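Local coordinates for protein AncCDT-1 (Synthetic construct, PDB 5T0W) that binds arginine in the cleft between two lobes, as an ancestral periplasmic-type solute-binding protein reconstructed as a precursor of cyclohexadienyl dehydratase, at residues T69-D72 against G73-P76; E95-K99 against V100-D104; V138-T142 against T143-A147. All blocks are in the same frame, centred on the assembly; numbering follows the deposited sequence.

Contact 1. Residues T69-D72 against G73-P76. With ARG (arginine), chain E.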
ATOM      1  N   THR A  69      -8.226   2.074   9.045  1.00 28.58           N
ATOM      2  CA  THR A  69      -7.680   0.950   9.782  1.00 28.71           C
ATOM      3  C   THR A  69      -6.192   1.076   9.850  1.00 28.65           C
ATOM      4  O   THR A  69      -5.561   1.506   8.887  1.00 27.91           O
ATOM      5  CB  THR A  69      -8.014  -0.356   9.088  1.00 27.58           C
ATOM      6  OG1 THR A  69      -9.441  -0.459   8.933  1.00 27.90           O
ATOM      7  CG2 THR A  69      -7.507  -1.532   9.891  1.00 27.92           C
ATOM      8  N   THR A  70      -5.621   0.725  10.995  1.00 29.73           N
ATOM      9  CA  THR A  70      -4.162   0.723  11.162  1.00 29.83           C
ATOM     10  C   THR A  70      -3.571  -0.386  10.310  1.00 28.44           C
ATOM     11  O   THR A  70      -4.074  -1.489  10.333  1.00 28.20           O
ATOM     12  CB  THR A  70      -3.768   0.497  12.644  1.00 31.52           C
ATOM     13  OG1 THR A  70      -4.275   1.587  13.423  1.00 33.05           O
ATOM     14  CG2 THR A  70      -2.223   0.413  12.831  1.00 31.67           C
ATOM     15  N   TRP A  71      -2.526  -0.096   9.548  1.00 27.77           N
ATOM     16  CA  TRP A  71      -1.954  -1.097   8.641  1.00 26.60           C
ATOM     17  C   TRP A  71      -1.645  -2.452   9.314  1.00 27.04           C
ATOM     18  O   TRP A  71      -1.985  -3.511   8.792  1.00 26.46           O
ATOM     19  CB  TRP A  71      -0.675  -0.571   7.999  1.00 26.18           C
ATOM     20  CG  TRP A  71      -0.105  -1.567   7.107  1.00 25.15           C
ATOM     21  CD1 TRP A  71       1.030  -2.291   7.320  1.00 25.31           C
ATOM     22  CD2 TRP A  71      -0.664  -2.044   5.880  1.00 24.02           C
ATOM     23  NE1 TRP A  71       1.200  -3.163   6.308  1.00 24.44           N
ATOM     24  CE2 TRP A  71       0.186  -3.035   5.405  1.00 23.63           C
ATOM     25  CE3 TRP A  71      -1.785  -1.722   5.139  1.00 23.50           C
ATOM     26  CZ2 TRP A  71      -0.035  -3.705   4.232  1.00 22.80           C
ATOM     27  CZ3 TRP A  71      -2.015  -2.412   3.953  1.00 22.61           C
ATOM     28  CH2 TRP A  71      -1.140  -3.378   3.513  1.00 22.33           C
ATOM     29  N   ASP A  72      -1.008  -2.413  10.467  1.00 28.38           N
ATOM     30  CA  ASP A  72      -0.538  -3.638  11.105  1.00 29.06           C
ATOM     31  C   ASP A  72      -1.654  -4.640  11.375  1.00 29.18           C
ATOM     32  O   ASP A  72      -1.445  -5.828  11.228  1.00 29.08           O
ATOM     33  CB  ASP A  72       0.189  -3.326  12.410  1.00 30.83           C
ATOM     34  CG  ASP A  72       0.964  -4.521  12.928  1.00 31.71           C
ATOM     35  OD1 ASP A  72       1.827  -5.032  12.167  1.00 31.11           O
ATOM     36  OD2 ASP A  72       0.712  -4.941  14.097  1.00 33.29           O
ATOM     37  N   GLY A  73      -2.826  -4.149  11.768  1.00 29.57           N
ATOM     38  CA  GLY A  73      -3.968  -4.998  12.062  1.00 30.01           C
ATOM     39  C   GLY A  73      -4.995  -5.073  10.942  1.00 28.81           C
ATOM     40  O   GLY A  73      -6.145  -5.434  11.168  1.00 29.27           O
ATOM     41  N   ILE A  74      -4.600  -4.705   9.728  1.00 27.46           N
ATOM     42  CA  ILE A  74      -5.562  -4.607   8.646  1.00 26.46           C
ATOM     43  C   ILE A  74      -6.089  -5.981   8.206  1.00 26.13           C
ATOM     44  O   ILE A  74      -7.261  -6.104   7.869  1.00 25.98           O
ATOM     45  CB  ILE A  74      -5.024  -3.817   7.440  1.00 25.32           C
ATOM     46  CG1 ILE A  74      -6.210  -3.380   6.559  1.00 24.82           C
ATOM     47  CG2 ILE A  74      -4.047  -4.644   6.646  1.00 24.57           C
ATOM     48  CD1 ILE A  74      -5.836  -2.373   5.483  1.00 24.21           C
ATOM     49  N   ILE A  75      -5.226  -6.990   8.208  1.00 26.15           N
ATOM     50  CA  ILE A  75      -5.669  -8.339   7.892  1.00 26.26           C
ATOM     51  C   ILE A  75      -6.561  -8.936   8.990  1.00 27.80           C
ATOM     52  O   ILE A  75      -7.599  -9.529   8.695  1.00 27.96           O
ATOM     53  CB  ILE A  75      -4.492  -9.263   7.578  1.00 26.04           C
ATOM     54  CG1 ILE A  75      -3.964  -8.898   6.201  1.00 24.65           C
ATOM     55  CG2 ILE A  75      -4.920 -10.720   7.619  1.00 26.74           C
ATOM     56  CD1 ILE A  75      -2.771  -9.696   5.757  1.00 24.56           C
ATOM     57  N   PRO A  76      -6.169  -8.792  10.258  1.00 29.21           N
ATOM     58  CA  PRO A  76      -7.119  -9.235  11.305  1.00 30.84           C
ATOM     59  C   PRO A  76      -8.476  -8.531  11.248  1.00 30.94           C
ATOM     60  O   PRO A  76      -9.507  -9.146  11.545  1.00 31.89           O
ATOM     61  CB  PRO A  76      -6.381  -8.894  12.609  1.00 32.18           C
ATOM     62  CG  PRO A  76      -4.936  -9.034  12.244  1.00 31.56           C
ATOM     63  CD  PRO A  76      -4.810  -8.589  10.797  1.00 29.58           C
TER
HETATM   64  N   ARG E 301       2.860  -2.449  -0.275  1.00  7.68           N
HETATM   65  CA  ARG E 301       3.342  -2.614   1.103  1.00  7.57           C
HETATM   66  C   ARG E 301       2.632  -3.773   1.693  1.00  7.46           C
HETATM   67  O   ARG E 301       3.090  -4.266   2.724  1.00  7.30           O
HETATM   68  CB  ARG E 301       3.043  -1.394   1.924  1.00  7.80           C
HETATM   69  CG  ARG E 301       1.565  -1.193   2.092  1.00  8.38           C
HETATM   70  CD  ARG E 301       1.256  -0.108   3.120  1.00  8.75           C
HETATM   71  NE  ARG E 301      -0.041   0.483   2.833  1.00  9.10           N
HETATM   72  CZ  ARG E 301      -0.639   1.368   3.614  1.00  9.46           C
HETATM   73  NH1 ARG E 301      -1.823   1.885   3.262  1.00  9.40           N
HETATM   74  NH2 ARG E 301      -0.050   1.749   4.740  1.00  9.64           N
HETATM   75  OXT ARG E 301       1.592  -4.203   1.156  1.00  7.36           O

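Contact 2. Residues E95-K99 against V100-D104. With ARG (arginine), chain E.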
ATOM      1  N   GLU A  95       3.066 -15.487   2.344  1.00 28.97           N
ATOM      2  CA  GLU A  95       2.650 -15.520   3.756  1.00 30.45           C
ATOM      3  C   GLU A  95       1.220 -14.988   3.930  1.00 29.59           C
ATOM      4  O   GLU A  95       0.439 -15.565   4.659  1.00 30.13           O
ATOM      5  CB  GLU A  95       3.650 -14.735   4.628  1.00 31.47           C
ATOM      6  CG  GLU A  95       4.002 -15.389   5.967  1.00 34.20           C
ATOM      7  CD  GLU A  95       4.658 -14.398   6.978  1.00 35.34           C
ATOM      8  OE1 GLU A  95       5.146 -13.312   6.552  1.00 34.93           O
ATOM      9  OE2 GLU A  95       4.655 -14.693   8.204  1.00 37.26           O
ATOM     10  N   ARG A  96       0.898 -13.883   3.241  1.00 28.35           N
ATOM     11  CA  ARG A  96      -0.443 -13.279   3.299  1.00 27.77           C
ATOM     12  C   ARG A  96      -1.513 -14.086   2.561  1.00 28.07           C
ATOM     13  O   ARG A  96      -2.661 -14.130   3.004  1.00 28.31           O
ATOM     14  CB  ARG A  96      -0.436 -11.881   2.720  1.00 26.47           C
ATOM     15  CG  ARG A  96       0.284 -10.877   3.576  1.00 26.37           C
ATOM     16  CD  ARG A  96       0.613  -9.603   2.791  1.00 25.39           C
ATOM     17  NE  ARG A  96       1.156  -8.585   3.671  1.00 25.47           N
ATOM     18  CZ  ARG A  96       1.501  -7.382   3.271  1.00 24.95           C
ATOM     19  NH1 ARG A  96       1.368  -7.025   2.007  1.00 24.37           N
ATOM     20  NH2 ARG A  96       1.998  -6.538   4.146  1.00 25.26           N
ATOM     21  N   LYS A  97      -1.134 -14.725   1.454  1.00 28.53           N
ATOM     22  CA  LYS A  97      -2.027 -15.662   0.699  1.00 29.28           C
ATOM     23  C   LYS A  97      -2.589 -16.794   1.583  1.00 30.33           C
ATOM     24  O   LYS A  97      -3.715 -17.250   1.367  1.00 30.51           O
ATOM     25  CB  LYS A  97      -1.318 -16.252  -0.551  1.00 30.00           C
ATOM     26  CG  LYS A  97      -1.363 -15.349  -1.774  1.00 29.46           C
ATOM     27  CD  LYS A  97      -0.315 -15.738  -2.814  1.00 30.53           C
ATOM     28  CE  LYS A  97      -0.832 -16.657  -3.927  1.00 31.66           C
ATOM     29  NZ  LYS A  97      -1.118 -15.892  -5.195  1.00 31.30           N
ATOM     30  N   LYS A  98      -1.821 -17.200   2.589  1.00 30.98           N
ATOM     31  CA  LYS A  98      -2.277 -18.203   3.549  1.00 32.38           C
ATOM     32  C   LYS A  98      -3.384 -17.703   4.450  1.00 31.89           C
ATOM     33  O   LYS A  98      -4.084 -18.502   5.045  1.00 33.29           O
ATOM     34  CB  LYS A  98      -1.117 -18.672   4.434  1.00 33.82           C
ATOM     35  CG  LYS A  98      -0.011 -19.389   3.674  1.00 34.72           C
ATOM     36  CD  LYS A  98       1.251 -19.493   4.524  1.00 35.95           C
ATOM     37  CE  LYS A  98       2.432 -20.017   3.747  1.00 36.69           C
ATOM     38  NZ  LYS A  98       2.059 -21.182   2.887  1.00 37.79           N
ATOM     39  N   LYS A  99      -3.528 -16.394   4.589  1.00 30.17           N
ATOM     40  CA  LYS A  99      -4.526 -15.838   5.488  1.00 29.98           C
ATOM     41  C   LYS A  99      -5.755 -15.277   4.766  1.00 28.39           C
ATOM     42  O   LYS A  99      -6.883 -15.321   5.284  1.00 28.94           O
ATOM     43  CB  LYS A  99      -3.862 -14.774   6.383  1.00 30.12           C
ATOM     44  CG  LYS A  99      -3.032 -15.382   7.515  1.00 32.00           C
ATOM     45  CD  LYS A  99      -2.326 -14.356   8.385  1.00 32.24           C
ATOM     46  CE  LYS A  99      -0.974 -13.963   7.803  1.00 31.78           C
ATOM     47  NZ  LYS A  99      -0.230 -13.103   8.782  1.00 32.30           N
ATOM     48  N   VAL A 100      -5.550 -14.736   3.572  1.00 26.46           N
ATOM     49  CA  VAL A 100      -6.637 -14.126   2.804  1.00 25.09           C
ATOM     50  C   VAL A 100      -6.465 -14.458   1.342  1.00 24.31           C
ATOM     51  O   VAL A 100      -5.429 -14.978   0.929  1.00 24.50           O
ATOM     52  CB  VAL A 100      -6.642 -12.593   2.956  1.00 24.00           C
ATOM     53  CG1 VAL A 100      -6.805 -12.180   4.401  1.00 24.56           C
ATOM     54  CG2 VAL A 100      -5.351 -11.980   2.392  1.00 23.25           C
ATOM     55  N   ASP A 101      -7.490 -14.152   0.567  1.00 23.61           N
ATOM     56  CA  ASP A 101      -7.442 -14.319  -0.866  1.00 23.14           C
ATOM     57  C   ASP A 101      -7.192 -12.967  -1.504  1.00 21.96           C
ATOM     58  O   ASP A 101      -7.759 -11.961  -1.106  1.00 21.49           O
ATOM     59  CB  ASP A 101      -8.767 -14.892  -1.407  1.00 23.63           C
ATOM     60  CG  ASP A 101      -8.906 -16.420  -1.274  1.00 25.02           C
ATOM     61  OD1 ASP A 101      -7.895 -17.142  -1.291  1.00 25.55           O
ATOM     62  OD2 ASP A 101     -10.085 -16.865  -1.136  1.00 25.71           O
ATOM     63  N   PHE A 102      -6.385 -12.952  -2.552  1.00 21.73           N
ATOM     64  CA  PHE A 102      -6.123 -11.745  -3.327  1.00 20.94           C
ATOM     65  C   PHE A 102      -6.761 -11.782  -4.695  1.00 21.01           C
ATOM     66  O   PHE A 102      -6.824 -12.804  -5.346  1.00 21.68           O
ATOM     67  CB  PHE A 102      -4.640 -11.574  -3.521  1.00 20.84           C
ATOM     68  CG  PHE A 102      -3.943 -11.121  -2.310  1.00 20.69           C
ATOM     69  CD1 PHE A 102      -3.903  -9.767  -1.987  1.00 20.12           C
ATOM     70  CD2 PHE A 102      -3.329 -12.029  -1.485  1.00 21.33           C
ATOM     71  CE1 PHE A 102      -3.242  -9.339  -0.877  1.00 20.17           C
ATOM     72  CE2 PHE A 102      -2.665 -11.607  -0.372  1.00 21.38           C
ATOM     73  CZ  PHE A 102      -2.626 -10.268  -0.067  1.00 20.79           C
ATOM     74  N   SER A 103      -7.215 -10.617  -5.128  1.00 20.51           N
ATOM     75  CA  SER A 103      -7.626 -10.401  -6.484  1.00 20.67           C
ATOM     76  C   SER A 103      -6.436 -10.593  -7.406  1.00 20.92           C
ATOM     77  O   SER A 103      -5.286 -10.799  -6.960  1.00 20.89           O
ATOM     78  CB  SER A 103      -8.133  -8.961  -6.640  1.00 20.24           C
ATOM     79  OG  SER A 103      -7.061  -8.026  -6.728  1.00 19.93           O
ATOM     80  N   ASP A 104      -6.713 -10.545  -8.696  1.00 21.36           N
ATOM     81  CA  ASP A 104      -5.640 -10.449  -9.668  1.00 21.76           C
ATOM     82  C   ASP A 104      -4.868  -9.133  -9.463  1.00 21.22           C
ATOM     83  O   ASP A 104      -5.420  -8.197  -8.899  1.00 20.69           O
ATOM     84  CB  ASP A 104      -6.192 -10.496 -11.084  1.00 22.53           C
ATOM     85  CG  ASP A 104      -6.812 -11.812 -11.416  1.00 23.33           C
ATOM     86  OD1 ASP A 104      -6.175 -12.842 -11.108  1.00 23.73           O
ATOM     87  OD2 ASP A 104      -7.892 -11.810 -12.051  1.00 23.77           O
TER
HETATM   88  N   ARG E 301       2.860  -2.449  -0.275  1.00  7.68           N
HETATM   89  CA  ARG E 301       3.342  -2.614   1.103  1.00  7.57           C
HETATM   90  C   ARG E 301       2.632  -3.773   1.693  1.00  7.46           C
HETATM   91  O   ARG E 301       3.090  -4.266   2.724  1.00  7.30           O
HETATM   92  CB  ARG E 301       3.043  -1.394   1.924  1.00  7.80           C
HETATM   93  CG  ARG E 301       1.565  -1.193   2.092  1.00  8.38           C
HETATM   94  CD  ARG E 301       1.256  -0.108   3.120  1.00  8.75           C
HETATM   95  NE  ARG E 301      -0.041   0.483   2.833  1.00  9.10           N
HETATM   96  CZ  ARG E 301      -0.639   1.368   3.614  1.00  9.46           C
HETATM   97  NH1 ARG E 301      -1.823   1.885   3.262  1.00  9.40           N
HETATM   98  NH2 ARG E 301      -0.050   1.749   4.740  1.00  9.64           N
HETATM   99  OXT ARG E 301       1.592  -4.203   1.156  1.00  7.36           O

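Contact 3. Residues V138-T142 against T143-A147. With ARG (arginine), chain E.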
ATOM      1  N   VAL A 138      10.774   2.385   8.710  1.00 20.68           N
ATOM      2  CA  VAL A 138       9.799   1.735   7.871  1.00 19.73           C
ATOM      3  C   VAL A 138       8.455   1.727   8.547  1.00 20.02           C
ATOM      4  O   VAL A 138       8.365   1.839   9.786  1.00 21.02           O
ATOM      5  CB  VAL A 138      10.180   0.264   7.597  1.00 19.36           C
ATOM      6  CG1 VAL A 138      11.464   0.155   6.783  1.00 19.33           C
ATOM      7  CG2 VAL A 138      10.293  -0.528   8.882  1.00 19.95           C
ATOM      8  N   GLN A 139       7.408   1.502   7.759  1.00 19.58           N
ATOM      9  CA  GLN A 139       6.087   1.323   8.325  1.00 20.05           C
ATOM     10  C   GLN A 139       5.920  -0.088   8.893  1.00 20.45           C
ATOM     11  O   GLN A 139       6.248  -1.053   8.239  1.00 20.26           O
ATOM     12  CB  GLN A 139       5.016   1.612   7.307  1.00 19.85           C
ATOM     13  CG  GLN A 139       3.591   1.371   7.837  1.00 20.60           C
ATOM     14  CD  GLN A 139       2.509   1.864   6.896  1.00 20.61           C
ATOM     15  OE1 GLN A 139       2.612   1.758   5.655  1.00 20.25           O
ATOM     16  NE2 GLN A 139       1.465   2.420   7.467  1.00 21.41           N
ATOM     17  N   LEU A 140       5.419  -0.191  10.111  1.00 21.55           N
ATOM     18  CA  LEU A 140       5.268  -1.469  10.791  1.00 22.70           C
ATOM     19  C   LEU A 140       4.304  -2.385  10.054  1.00 22.93           C
ATOM     20  O   LEU A 140       3.240  -1.961   9.616  1.00 22.78           O
ATOM     21  CB  LEU A 140       4.746  -1.245  12.219  1.00 24.66           C
ATOM     22  CG  LEU A 140       4.415  -2.552  13.015  1.00 26.75           C
ATOM     23  CD1 LEU A 140       5.623  -3.423  13.373  1.00 27.23           C
ATOM     24  CD2 LEU A 140       3.614  -2.192  14.253  1.00 29.17           C
ATOM     25  N   GLY A 141       4.708  -3.641   9.888  1.00 23.58           N
ATOM     26  CA  GLY A 141       3.884  -4.629   9.193  1.00 24.60           C
ATOM     27  C   GLY A 141       3.816  -4.533   7.659  1.00 23.70           C
ATOM     28  O   GLY A 141       2.866  -5.023   7.075  1.00 24.73           O
ATOM     29  N   THR A 142       4.829  -3.940   7.016  1.00 22.31           N
ATOM     30  CA  THR A 142       4.860  -3.790   5.594  1.00 22.08           C
ATOM     31  C   THR A 142       5.948  -4.640   4.965  1.00 22.91           C
ATOM     32  O   THR A 142       6.832  -5.129   5.636  1.00 23.06           O
ATOM     33  CB  THR A 142       5.107  -2.342   5.180  1.00 20.66           C
ATOM     34  OG1 THR A 142       6.303  -1.871   5.795  1.00 19.93           O
ATOM     35  CG2 THR A 142       3.953  -1.429   5.548  1.00 20.39           C
ATOM     36  N   THR A 143       5.900  -4.774   3.637  1.00 23.84           N
ATOM     37  CA  THR A 143       6.930  -5.517   2.910  1.00 25.20           C
ATOM     38  C   THR A 143       8.287  -4.793   2.994  1.00 24.17           C
ATOM     39  O   THR A 143       9.331  -5.432   2.877  1.00 25.06           O
ATOM     40  CB  THR A 143       6.565  -5.775   1.423  1.00 26.94           C
ATOM     41  OG1 THR A 143       6.361  -4.534   0.739  1.00 26.01           O
ATOM     42  CG2 THR A 143       5.313  -6.592   1.314  1.00 28.78           C
ATOM     43  N   SER A 144       8.267  -3.489   3.229  1.00 22.87           N
ATOM     44  CA  SER A 144       9.487  -2.762   3.415  1.00 22.39           C
ATOM     45  C   SER A 144      10.154  -3.185   4.736  1.00 22.48           C
ATOM     46  O   SER A 144      11.378  -3.280   4.810  1.00 22.54           O
ATOM     47  CB  SER A 144       9.213  -1.253   3.362  1.00 21.48           C
ATOM     48  OG  SER A 144       8.561  -0.878   2.161  1.00 22.03           O
ATOM     49  N   GLU A 145       9.358  -3.395   5.788  1.00 23.06           N
ATOM     50  CA  GLU A 145       9.905  -3.899   7.056  1.00 24.01           C
ATOM     51  C   GLU A 145      10.590  -5.226   6.805  1.00 25.46           C
ATOM     52  O   GLU A 145      11.707  -5.435   7.251  1.00 25.51           O
ATOM     53  CB  GLU A 145       8.823  -4.121   8.123  1.00 25.01           C
ATOM     54  CG  GLU A 145       9.376  -4.543   9.484  1.00 26.22           C
ATOM     55  CD  GLU A 145       8.315  -4.961  10.462  1.00 27.99           C
ATOM     56  OE1 GLU A 145       7.121  -5.026  10.081  1.00 28.39           O
ATOM     57  OE2 GLU A 145       8.683  -5.249  11.638  1.00 29.78           O
ATOM     58  N   GLN A 146       9.884  -6.110   6.108  1.00 27.04           N
ATOM     59  CA  GLN A 146      10.380  -7.423   5.846  1.00 29.31           C
ATOM     60  C   GLN A 146      11.674  -7.308   5.036  1.00 29.53           C
ATOM     61  O   GLN A 146      12.631  -8.031   5.299  1.00 30.58           O
ATOM     62  CB  GLN A 146       9.368  -8.317   5.072  1.00 31.42           C
ATOM     63  CG  GLN A 146       9.404  -9.806   5.507  1.00 34.47           C
ATOM     64  CD  GLN A 146       9.211 -10.851   4.377  1.00 37.53           C
ATOM     65  OE1 GLN A 146       8.094 -11.069   3.872  1.00 38.78           O
ATOM     66  NE2 GLN A 146      10.297 -11.536   4.021  1.00 39.11           N
ATOM     67  N   ALA A 147      11.685  -6.446   4.026  1.00 29.24           N
ATOM     68  CA  ALA A 147      12.826  -6.347   3.137  1.00 30.27           C
ATOM     69  C   ALA A 147      14.021  -5.876   3.918  1.00 29.76           C
ATOM     70  O   ALA A 147      15.121  -6.400   3.746  1.00 31.30           O
ATOM     71  CB  ALA A 147      12.539  -5.391   1.995  1.00 30.20           C
TER
HETATM   72  N   ARG E 301       2.860  -2.449  -0.275  1.00  7.68           N
HETATM   73  CA  ARG E 301       3.342  -2.614   1.103  1.00  7.57           C
HETATM   74  C   ARG E 301       2.632  -3.773   1.693  1.00  7.46           C
HETATM   75  O   ARG E 301       3.090  -4.266   2.724  1.00  7.30           O
HETATM   76  CB  ARG E 301       3.043  -1.394   1.924  1.00  7.80           C
HETATM   77  CG  ARG E 301       1.565  -1.193   2.092  1.00  8.38           C
HETATM   78  CD  ARG E 301       1.256  -0.108   3.120  1.00  8.75           C
HETATM   79  NE  ARG E 301      -0.041   0.483   2.833  1.00  9.10           N
HETATM   80  CZ  ARG E 301      -0.639   1.368   3.614  1.00  9.46           C
HETATM   81  NH1 ARG E 301      -1.823   1.885   3.262  1.00  9.40           N
HETATM   82  NH2 ARG E 301      -0.050   1.749   4.740  1.00  9.64           N
HETATM   83  OXT ARG E 301       1.592  -4.203   1.156  1.00  7.36           O

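Contact 1. Residues T69-D72 against G73-P76
Ile74 lies against one face of the Trp71 ring at the start of helix 74-79, where the chain leaving strand 63-68 turns into a helix in one lobe of the solute-binding fold. The methyl that does the touching is CG2, which stands 4.2 Å from the centroid of the six-membered ring of Trp71 in a CH-pi contact, over the face but offset toward the rim. The opposite face carries the bound arginine: its CD lies over the ring centre, 3.7 Å above the plane, with its NE and CZ near CE3 of Trp71. The indole CG is anti to the backbone N (chi1 180°), and the ring lies as a slab between Ile74 CG2 and the ligand. NE1 donates to Gly141 O, so a hydrogen bond at the indole N-H adds to the packing on the two faces and limits how the ring can turn. A leucine here, with no ring and no N-H, would probably leave the ligand's aliphatic chain and Ile74 CG2 without a shared flat surface and Gly141 O without its donor. On the other flank of Ile74, Thr69 crosses it at about a right angle, with Thr69 CG2 4.0 Å from Ile74 CG1. The backbone closes the turn with Gly73 at the N-cap: Gly73 N reaches Thr70 O weakly, and Ile74 N donates to Trp71 O at 3.0 Å, from above the carbonyl plane of Trp71.

Contact 2. Residues E95-K99 against V100-D104
Arg96 touches Phe102 through its CB, which sits in the plane of the phenyl ring at its edge, 3.8 Å from Phe102 CE2. From there the arginine side chain runs extended from CG to NE and delivers its guanidinium to the carboxylate of the bound arginine. The approach is edge-on and two-pronged. Arg96 NH1 donates to OXT of the ligand at 3.0 Å. Arg96 NH2 donates to the ligand's O at 2.9 Å, and both bonds are fairly straight. Arg96 NH1 also donates to Thr91 O, a second grip that helps fix how the flat group is turned. Next comes the shell that holds the root of this side chain. Lys97 crosses Phe102 at a slant, its CG 3.9 Å from Phe102 CD2, so two consecutive residues, Arg96 and Lys97, touch one ring, while Ile75 and Trp71 pack on Arg96 from neighbouring parts of the same lobe. Farther out, the carbonyl O of Arg96 accepts from both Lys99 N and Val100 N; the latter bond, 3.0 Å from Val100 N to Arg96 O, closes the turn that leads from helix 94-97 to strand 101-102. Val100 itself packs on Ile75 and Leu78 of helix 74-79. A positive guanidinium matched to both carboxylate oxygens is consistent with recognition of the alpha-carboxylate shared by amino acid ligands, as in this family.

Contact 3. Residues V138-T142 against T143-A147
This is a local strand-to-helix turn with an N-cap, at the cleft end of strand 135-139, where the crossover helix 143-151 of the beta-alpha-beta unit completed by strand 156-160 begins. Thr142 and Glu145 carry it. Residues Gln139 to Thr142 form a type II beta turn, with Gly141 at positive phi, and Thr142 is the N-cap. Its OG1 lies between the backbone N and the carbonyl carbon (chi1 55°), a placing that lets it serve both sides: it donates to Gln139 O at 2.6 Å and accepts a weak bond from Glu145 N at 3.4 Å. The first full helical bond follows, Gln146 N to Thr142 O, in the carbonyl plane. Glu145 reaches back over the turn. Extended beyond CG, it brings OE1 2.8 Å from Gly141 N, which meets the carboxylate from above its plane, while OE2 pairs with Lys149. Alongside, Leu140 points the same way, its CD1 close to both carboxylate oxygens. Val138 crosses Glu145 at about a right angle, with Val138 CG2 4.0 Å from Glu145 CB. Two polar groups grip the ligand. Gln139 OE1 accepts from NH2 of the bound arginine at 2.8 Å, and Gln139 NE2 donates to Glu161 O, which helps set the amide's rotation. At the helix start, Thr143 N donates to the ligand's O at 3.0 Å. Separately, Thr142 CG2 packs on the ligand's CB. The positive end of the helix probably adds to the pull on that carboxylate. A strand, a tight turn and a helix N-terminus presented to an anionic group make a binding-site edge typical of the alpha/beta lobes of periplasmic binding proteins.

How the contacts relate
Contacts 1 and 2 belong to one lobe and contact 3 to the other, with the ligand between them; all three touch it. Contacts 1 and 3 are partly buried, each lying between a strand and the start of the next helix, whereas contact 2 lies nearer the surface and runs from helix to strand. Their chemistry differs accordingly: 69-76 gives an aromatic wall, 95-104 a charged grip whose root packs on an aromatic edge, and 138-147 a turn and helix cap held by backbone and side-chain hydrogen bonds. Ile75 packs on Val100, tying contacts 1 and 2 within their lobe, while Trp71 and Arg96 both approach residues 141-142, so the lobes meet beside the ligand, consistent with a closed, loaded state.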